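Local coordinates for aryl acylamidase (bacterium CSBL00001, PDB 4YJ6), which probably hydrolyses the amide bond of N-acylated arylamines, as an aryl acylamidase of the amidase signature family, at residues Lys23-Ser26 with Pro27-Val31; Leu63-Arg66 with Ile67-Glu71. One frame throughout, in Å; residues are numbered along the deposited sequence.

Overall arrangement
From the N terminus, the chain leaves helix 13-21 through a Schellman turn at Lys23, and interaction 1 (23-26 with 27-31) opens helix 27-45 a few residues later. Interaction 2 (63-66 with 67-71) comes further along and closes helix 53-69. The two follow in series, neither nesting nor crossing, and each is a local turn rather than the closure of a long loop. Their centres lie about 12 Å apart, and they meet through side chains: Glu64 reaches both Ser26 and Arg28, while Pro27 packs on Leu63. The start of one helix is thereby tied to the last turns of the other, near the outside of the molecule.

Interaction 1: residues Lys23-Ser26 with Pro27-Val31; sequences KQIS and PREVV
Ser26 hands the chain over to helix 27-45 with its carbonyl already pointing into the first turn. Its O accepts from Val30 N at 3.0 Å in a nearly straight bond (N-H...O 160°), and a weak, bent bond from Glu29 N at 2.9 Å goes to the same oxygen. Pro27, which has no N-H to offer, fills the first helical position, and its ring lies against Leu63 of helix 53-69. The Ser26 side chain takes a further amide of that turn: OG sits anti to its own backbone N (chi1 -180°), which brings it to Arg28 N, 3.1 Å away, with an N-H...O angle of 144°. This is a serine N-cap, the hydroxyl taking up an amide of the first helical turn that has no carbonyl a turn earlier to bind. The same OG is hydrogen-bonded to Glu64 of helix 53-69, whose carboxylate also forms a salt bridge with Arg28 NE, so cap and charge share one partner. Next to the cap, Ile25 crosses Glu29 at about a right angle. Its CG1 lies 3.7 Å from Glu29 CB and 3.6 Å from Glu29 OE2, so the extended acid chain runs over the isoleucine. At its end, Ile25 CD1 reaches Val30 CG2 at 4.0 Å, and both side chains also pack on Val20 of the preceding helix.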
loop_
_atom_site.group_PDB
_atom_site.type_symbol
_atom_site.label_atom_id
_atom_site.label_comp_id
_atom_site.label_asym_id
_atom_site.label_seq_id
_atom_site.Cartn_x
_atom_site.Cartn_y
_atom_site.Cartn_z
ATOM N N LYS A 23 -15.415 21.366 -17.109
ATOM C CA LYS A 23 -15.267 21.186 -18.554
ATOM C C LYS A 23 -14.020 21.840 -19.139
ATOM O O LYS A 23 -13.986 22.182 -20.323
ATOM C CB LYS A 23 -16.525 21.674 -19.294
ATOM C CG LYS A 23 -17.803 21.038 -18.767
ATOM C CD LYS A 23 -19.069 21.566 -19.478
ATOM C CE LYS A 23 -20.350 21.005 -18.839
ATOM N NZ LYS A 23 -21.597 21.739 -19.308
ATOM N N GLN A 24 -12.979 22.017 -18.334
ATOM C CA GLN A 24 -11.729 22.520 -18.880
ATOM C C GLN A 24 -10.970 21.466 -19.665
ATOM O O GLN A 24 -10.198 21.782 -20.574
ATOM C CB GLN A 24 -10.827 23.044 -17.785
ATOM C CG GLN A 24 -11.310 24.340 -17.164
ATOM C CD GLN A 24 -10.375 24.775 -16.050
ATOM O OE1 GLN A 24 -9.228 25.113 -16.302
ATOM N NE2 GLN A 24 -10.855 24.703 -14.812
ATOM N N ILE A 25 -11.185 20.205 -19.314
ATOM C CA ILE A 25 -10.521 19.121 -20.015
ATOM C C ILE A 25 -11.531 17.987 -20.094
ATOM O O ILE A 25 -12.274 17.763 -19.148
ATOM C CB ILE A 25 -9.241 18.652 -19.263
ATOM C CG1 ILE A 25 -8.451 17.655 -20.113
ATOM C CG2 ILE A 25 -9.587 18.044 -17.896
ATOM C CD1 ILE A 25 -7.054 17.343 -19.511
ATOM N N SER A 26 -11.575 17.301 -21.229
ATOM C CA SER A 26 -12.452 16.143 -21.387
ATOM C C SER A 26 -11.848 14.907 -20.723
ATOM O O SER A 26 -10.654 14.737 -20.753
ATOM C CB SER A 26 -12.592 15.800 -22.873
ATOM O OG SER A 26 -13.460 14.664 -23.018
ATOM N N PRO A 27 -12.705 14.020 -20.174
ATOM C CA PRO A 27 -12.227 12.696 -19.738
ATOM C C PRO A 27 -11.426 12.003 -20.846
ATOM O O PRO A 27 -10.439 11.330 -20.554
ATOM C CB PRO A 27 -13.515 11.934 -19.457
ATOM C CG PRO A 27 -14.529 12.986 -19.153
ATOM C CD PRO A 27 -14.154 14.181 -19.981
ATOM N N ARG A 28 -11.835 12.160 -22.105
ATOM C CA ARG A 28 -11.061 11.571 -23.195
ATOM C C ARG A 28 -9.624 12.053 -23.187
ATOM O O ARG A 28 -8.704 11.280 -23.423
ATOM C CB ARG A 28 -11.663 11.929 -24.563
ATOM C CG ARG A 28 -13.096 11.440 -24.818
ATOM C CD ARG A 28 -13.462 11.848 -26.247
ATOM N NE ARG A 28 -14.812 11.489 -26.688
ATOM C CZ ARG A 28 -15.119 10.363 -27.326
ATOM N NH1 ARG A 28 -14.157 9.441 -27.573
ATOM N NH2 ARG A 28 -16.389 10.177 -27.740
ATOM N N GLU A 29 -9.419 13.351 -22.928
ATOM C CA GLU A 29 -8.092 13.900 -22.993
ATOM C C GLU A 29 -7.301 13.461 -21.751
ATOM O O GLU A 29 -6.121 13.202 -21.827
ATOM C CB GLU A 29 -8.126 15.426 -23.095
ATOM C CG GLU A 29 -6.746 15.993 -23.249
ATOM C CD GLU A 29 -6.723 17.513 -23.397
ATOM O OE1 GLU A 29 -5.608 18.104 -23.272
ATOM O OE2 GLU A 29 -7.808 18.107 -23.632
ATOM N N VAL A 30 -7.973 13.337 -20.616
ATOM C CA VAL A 30 -7.285 12.804 -19.435
ATOM C C VAL A 30 -6.734 11.416 -19.760
ATOM O O VAL A 30 -5.592 11.102 -19.452
ATOM C CB VAL A 30 -8.221 12.694 -18.229
ATOM C CG1 VAL A 30 -7.449 11.988 -17.090
ATOM C CG2 VAL A 30 -8.689 14.094 -17.778
ATOM N N VAL A 31 -7.544 10.569 -20.391
ATOM C CA VAL A 31 -7.079 9.200 -20.677
ATOM C C VAL A 31 -5.908 9.221 -21.667
ATOM O O VAL A 31 -4.893 8.567 -21.440
ATOM C CB VAL A 31 -8.216 8.353 -21.220
ATOM C CG1 VAL A 31 -7.721 7.034 -21.798
ATOM C CG2 VAL A 31 -9.271 8.145 -20.101
#

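Interaction 2: residues Leu63-Arg66 with Ile67-Glu71; sequences LERR and IMQGE
The guanidinium of Arg65 meets the carboxylate of Glu71 along its edge, end-on, with one nitrogen for each oxygen. NH1 gives to Glu71 OE2 at 3.0 Å, almost straight at 172° and within the guanidinium plane, although it reaches that oxygen from above the carboxylate. NH2 gives to Glu71 OE1, also at 3.0 Å, on the syn side but tilted out of both planes. The two flat groups are turned 52° against each other, so the salt bridge is two-pronged but twisted. A bend at chi3 (60°) turns the Arg65 guanidinium forward, toward the C-terminal end of the helix and Glu71, and Gln69 CG approaches it obliquely. The second guanidinium, Arg66, carries Leu63 CD2 over one face, 3.7 Å above the plane and toward the rim. Its charge is paired with Asp124, while farther back its CG lies 3.5 Å from Glu71 OE1. Replacing Glu71 by an alanine would probably leave the Arg65 guanidinium without its charged mate and free to turn. On the flank facing helix 27-45, Leu63 CD2 touches Ile67 CG1 at 4.1 Å, and both residues pack on Pro27. Along the backbone the i to i+4 ladder runs on: Ile67 N to Leu63 O, then selenomethionine Met68 N to Glu64 O, then Gln69 N to Arg65 O. At Gly70 phi turns positive, a conformation glycine adopts easily because it has no CB to crowd the backbone, and Glu71 N folds back to Arg66 O at 2.9 Å. That return bond, five residues back, belongs to the Schellman motif that ends helix 53-69, and the Arg65-Glu71 salt bridge links the helix's last turns to the residue just after Gly70.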
loop_
_atom_site.group_PDB
_atom_site.type_symbol
_atom_site.label_atom_id
_atom_site.label_comp_id
_atom_site.label_asym_id
_atom_site.label_seq_id
_atom_site.Cartn_x
_atom_site.Cartn_y
_atom_site.Cartn_z
ATOM N N LEU A 63 -18.490 9.022 -19.943
ATOM C CA LEU A 63 -18.421 10.045 -18.887
ATOM C C LEU A 63 -18.536 11.422 -19.534
ATOM O O LEU A 63 -19.251 12.326 -19.046
ATOM C CB LEU A 63 -17.080 9.921 -18.158
ATOM C CG LEU A 63 -16.971 10.315 -16.673
ATOM C CD1 LEU A 63 -15.559 10.798 -16.318
ATOM C CD2 LEU A 63 -18.066 11.182 -16.054
ATOM N N GLU A 64 -17.854 11.570 -20.661
ATOM C CA GLU A 64 -17.902 12.838 -21.378
ATOM C C GLU A 64 -19.342 13.137 -21.789
ATOM O O GLU A 64 -19.808 14.282 -21.639
ATOM C CB GLU A 64 -16.998 12.790 -22.596
ATOM C CG GLU A 64 -17.102 14.062 -23.472
ATOM C CD GLU A 64 -16.346 13.917 -24.772
ATOM O OE1 GLU A 64 -15.233 14.475 -24.888
ATOM O OE2 GLU A 64 -16.870 13.237 -25.690
ATOM N N ARG A 65 -20.056 12.118 -22.277
ATOM C CA ARG A 65 -21.447 12.356 -22.679
ATOM C C ARG A 65 -22.302 12.791 -21.489
ATOM O O ARG A 65 -23.078 13.732 -21.593
ATOM C CB ARG A 65 -22.045 11.126 -23.349
ATOM C CG ARG A 65 -23.423 11.422 -23.980
ATOM C CD ARG A 65 -24.260 10.122 -24.240
ATOM N NE ARG A 65 -24.514 9.405 -22.994
ATOM C CZ ARG A 65 -25.401 9.777 -22.075
ATOM N NH1 ARG A 65 -26.169 10.833 -22.269
ATOM N NH2 ARG A 65 -25.531 9.093 -20.952
ATOM N N ARG A 66 -22.157 12.129 -20.342
ATOM C CA ARG A 66 -22.914 12.511 -19.167
ATOM C C ARG A 66 -22.587 13.941 -18.719
ATOM O O ARG A 66 -23.486 14.695 -18.356
ATOM C CB ARG A 66 -22.671 11.542 -18.016
ATOM C CG ARG A 66 -23.367 10.191 -18.248
ATOM C CD ARG A 66 -23.243 9.316 -17.005
ATOM N NE ARG A 66 -21.973 8.595 -16.978
ATOM C CZ ARG A 66 -21.145 8.519 -15.937
ATOM N NH1 ARG A 66 -21.398 9.164 -14.784
ATOM N NH2 ARG A 66 -20.045 7.779 -16.060
ATOM N N ILE A 67 -21.304 14.310 -18.743
ATOM C CA ILE A 67 -20.912 15.673 -18.366
ATOM C C ILE A 67 -21.551 16.694 -19.308
ATOM O O ILE A 67 -22.059 17.739 -18.874
ATOM C CB ILE A 67 -19.374 15.820 -18.424
ATOM C CG1 ILE A 67 -18.764 15.051 -17.249
ATOM C CG2 ILE A 67 -18.950 17.314 -18.435
ATOM C CD1 ILE A 67 -17.232 15.009 -17.299
HETATM N N MSE A 68 -21.520 16.401 -20.600
HETATM C CA MSE A 68 -22.049 17.357 -21.579
HETATM C C MSE A 68 -23.568 17.486 -21.464
HETATM O O MSE A 68 -24.107 18.577 -21.667
HETATM C CB MSE A 68 -21.629 16.969 -23.002
HETATM C CG MSE A 68 -20.107 17.147 -23.184
HETATM SE SE MSE A 68 -19.331 18.787 -22.370
HETATM C CE MSE A 68 -19.535 19.917 -23.936
ATOM N N GLN A 69 -24.242 16.406 -21.069
ATOM C CA GLN A 69 -25.702 16.422 -20.939
ATOM C C GLN A 69 -26.174 16.764 -19.545
ATOM O O GLN A 69 -27.379 16.801 -19.291
ATOM C CB GLN A 69 -26.291 15.074 -21.370
ATOM C CG GLN A 69 -25.859 14.680 -22.757
ATOM C CD GLN A 69 -26.437 15.599 -23.797
ATOM O OE1 GLN A 69 -27.653 15.781 -23.850
ATOM N NE2 GLN A 69 -25.571 16.210 -24.617
ATOM N N GLY A 70 -25.239 17.009 -18.625
ATOM C CA GLY A 70 -25.591 17.368 -17.261
ATOM C C GLY A 70 -26.214 16.261 -16.440
ATOM O O GLY A 70 -26.977 16.522 -15.518
ATOM N N GLU A 71 -25.892 15.013 -16.775
ATOM C CA GLU A 71 -26.305 13.847 -15.992
ATOM C C GLU A 71 -25.365 13.593 -14.806
ATOM O O GLU A 71 -24.250 14.129 -14.765
ATOM C CB GLU A 71 -26.345 12.622 -16.909
ATOM C CG GLU A 71 -27.387 12.808 -18.025
ATOM C CD GLU A 71 -27.381 11.670 -19.036
ATOM O OE1 GLU A 71 -26.790 10.621 -18.757
ATOM O OE2 GLU A 71 -27.976 11.830 -20.119
#